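Local coordinates for flagellar motor switch protein FliG (Thermotoga maritima, PDB 5TDY) that probably forms part of the flagellar motor switch complex, which contacts chemotaxis proteins and the motor components that set the direction of flagellar rotation, at residues A24-V27 and M28-D32. Residues are numbered along the deposited sequence; the frame is centred on the assembly and turned at random.
Sequences AAQV and MKHLD
The H30 imidazole meets the helix before it with an edge. V27 O lies at that edge, in the ring plane, and Q26 O sits close to the plane, 3.3 Å from H30 CD2. The Q26 amide is turned almost perpendicular to this ring, with the two planes 82° apart. A water in the ring plane lies between H30 NE2 and Q26 NE2, but its distance to the amide is too short to trust, and the link is doubtful.

This is the C-terminal end of helix 21-28 in the FliG N-terminal domain, running into a type I beta turn from M28 to L31. The chain then enters helix 33-44. M28 N donates to A24 O at 2.9 Å, the regular helical bond. K29 N is shared weakly between A25 O and Q26 O. H30 N then bonds to V27 O at 3.0 Å. The turn is closed by L31 N on M28 O.

The extended K29 chain runs alongside A25 O, with CG 3.5 Å from it, and crosses Q26 at about a right angle. A second water accepts from K29 NZ and donates to Q26 OE1. Q26 CG lies anti to the backbone N, beside the carbonyl carbon (chi1 174°), and the chain bends at chi2, which brings OE1 to the water that K29 NZ donates to.

The side chain of selenomethionine M28 touches L39 and V40 of helix 33-44, and V27 packs on L16 and L19 of helix 8-19. Q26, V27, H30 and L31 also pack against a chain of another protein. D32 is the N-cap of helix 33-44, and its OD1 bonds to T35 OG1. The M28 side chain runs back along the carbonyl that M28 N bonds to, with CB 3.6 Å and SE 4.0 Å from A24 O.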
ATOM      1  N   ALA B  24       5.260 -10.859   6.271  1.00 11.14           N
ATOM      2  CA  ALA B  24       4.558 -11.546   5.195  1.00 12.56           C
ATOM      3  C   ALA B  24       4.091 -12.927   5.641  1.00 11.63           C
ATOM      4  O   ALA B  24       2.955 -13.316   5.365  1.00 12.27           O
ATOM      5  CB  ALA B  24       5.445 -11.637   3.949  1.00  9.97           C
ATOM      6  N   ALA B  25       4.949 -13.670   6.355  1.00 12.57           N
ATOM      7  CA  ALA B  25       4.579 -15.009   6.809  1.00 10.74           C
ATOM      8  C   ALA B  25       3.384 -14.961   7.748  1.00 10.65           C
ATOM      9  O   ALA B  25       2.511 -15.831   7.690  1.00 12.45           O
ATOM     10  CB  ALA B  25       5.764 -15.692   7.495  1.00 11.90           C
ATOM     11  N   GLN B  26       3.321 -13.944   8.616  1.00 12.07           N
ATOM     12  CA  GLN B  26       2.172 -13.793   9.505  1.00 13.37           C
ATOM     13  C   GLN B  26       0.896 -13.483   8.719  1.00 17.81           C
ATOM     14  O   GLN B  26      -0.168 -14.056   9.002  1.00 16.24           O
ATOM     15  CB  GLN B  26       2.460 -12.709  10.544  1.00 17.05           C
ATOM     16  CG  GLN B  26       1.275 -12.340  11.477  1.00 20.19           C
ATOM     17  CD  GLN B  26       0.813 -13.477  12.385  1.00 25.48           C
ATOM     18  OE1 GLN B  26       1.545 -14.443  12.635  1.00 23.99           O
ATOM     19  NE2 GLN B  26      -0.412 -13.359  12.889  1.00 21.34           N
ATOM     20  N   VAL B  27       0.982 -12.602   7.718  1.00 12.59           N
ATOM     21  CA  VAL B  27      -0.183 -12.342   6.865  1.00 12.92           C
ATOM     22  C   VAL B  27      -0.654 -13.626   6.190  1.00 13.00           C
ATOM     23  O   VAL B  27      -1.858 -13.919   6.142  1.00 13.69           O
ATOM     24  CB  VAL B  27       0.140 -11.251   5.826  1.00 13.58           C
ATOM     25  CG1 VAL B  27      -0.953 -11.181   4.750  1.00 13.43           C
ATOM     26  CG2 VAL B  27       0.310  -9.902   6.497  1.00 10.83           C
HETATM   27  N   MSE B  28       0.276 -14.431   5.693  1.00 15.31           N
HETATM   28  CA  MSE B  28      -0.111 -15.616   4.926  1.00 14.72           C
HETATM   29  C   MSE B  28      -0.795 -16.732   5.717  1.00 16.63           C
HETATM   30  O   MSE B  28      -1.489 -17.582   5.138  1.00 14.16           O
HETATM   31  CB  MSE B  28       1.110 -16.166   4.224  1.00 17.02           C
HETATM   32  CG  MSE B  28       1.214 -15.566   2.824  1.00 26.95           C
HETATM   33 SE   MSE B  28       2.994 -15.708   2.170  1.00 66.58          SE
HETATM   34  CE  MSE B  28       2.603 -16.254   0.352  1.00 36.55           C
ATOM     35  N   LYS B  29      -0.611 -16.728   7.036  1.00 12.78           N
ATOM     36  CA  LYS B  29      -1.348 -17.653   7.893  1.00 16.76           C
ATOM     37  C   LYS B  29      -2.844 -17.372   7.908  1.00 15.30           C
ATOM     38  O   LYS B  29      -3.611 -18.211   8.385  1.00 12.52           O
ATOM     39  CB  LYS B  29      -0.775 -17.605   9.319  1.00 16.77           C
ATOM     40  CG  LYS B  29       0.602 -18.265   9.412  1.00 23.90           C
ATOM     41  CD  LYS B  29       1.390 -17.796  10.628  1.00 25.06           C
ATOM     42  CE  LYS B  29       2.768 -18.456  10.679  1.00 36.93           C
ATOM     43  NZ  LYS B  29       3.516 -18.102  11.923  1.00 36.11           N
ATOM     44  N   HIS B  30      -3.278 -16.235   7.368  1.00 14.70           N
ATOM     45  CA  HIS B  30      -4.696 -15.936   7.230  1.00 18.37           C
ATOM     46  C   HIS B  30      -5.265 -16.434   5.915  1.00 18.29           C
ATOM     47  O   HIS B  30      -6.441 -16.191   5.642  1.00 21.61           O
ATOM     48  CB  HIS B  30      -4.938 -14.429   7.348  1.00 18.87           C
ATOM     49  CG  HIS B  30      -4.601 -13.883   8.693  1.00 21.31           C
ATOM     50  ND1 HIS B  30      -5.536 -13.758   9.698  1.00 18.32           N
ATOM     51  CD2 HIS B  30      -3.425 -13.461   9.214  1.00 19.00           C
ATOM     52  CE1 HIS B  30      -4.951 -13.274  10.779  1.00 21.25           C
ATOM     53  NE2 HIS B  30      -3.671 -13.082  10.512  1.00 22.66           N
ATOM     54  N   LEU B  31      -4.453 -17.108   5.104  1.00 17.82           N
ATOM     55  CA  LEU B  31      -4.834 -17.614   3.795  1.00 18.67           C
ATOM     56  C   LEU B  31      -4.733 -19.129   3.798  1.00 20.86           C
ATOM     57  O   LEU B  31      -3.926 -19.705   4.532  1.00 19.26           O
ATOM     58  CB  LEU B  31      -3.933 -17.041   2.700  1.00 14.81           C
ATOM     59  CG  LEU B  31      -3.930 -15.506   2.689  1.00 20.76           C
ATOM     60  CD1 LEU B  31      -2.900 -14.960   1.723  1.00 22.32           C
ATOM     61  CD2 LEU B  31      -5.325 -14.980   2.336  1.00 20.16           C
ATOM     62  N   ASP B  32      -5.544 -19.774   2.963  1.00 22.79           N
ATOM     63  CA  ASP B  32      -5.500 -21.225   2.932  1.00 25.51           C
ATOM     64  C   ASP B  32      -4.255 -21.715   2.199  1.00 29.55           C
ATOM     65  O   ASP B  32      -3.532 -20.955   1.546  1.00 22.42           O
ATOM     66  CB  ASP B  32      -6.770 -21.802   2.296  1.00 28.89           C
ATOM     67  CG  ASP B  32      -7.045 -21.243   0.926  1.00 30.63           C
ATOM     68  OD1 ASP B  32      -6.173 -21.360   0.047  1.00 30.54           O
ATOM     69  OD2 ASP B  32      -8.145 -20.693   0.720  1.00 42.78           O
TER
HETATM   70  O   HOH W   1       4.281 -15.621  12.083  1.00 29.90           O
HETATM   71  O   HOH W   2      -2.363 -11.959  13.299  1.00 37.95           O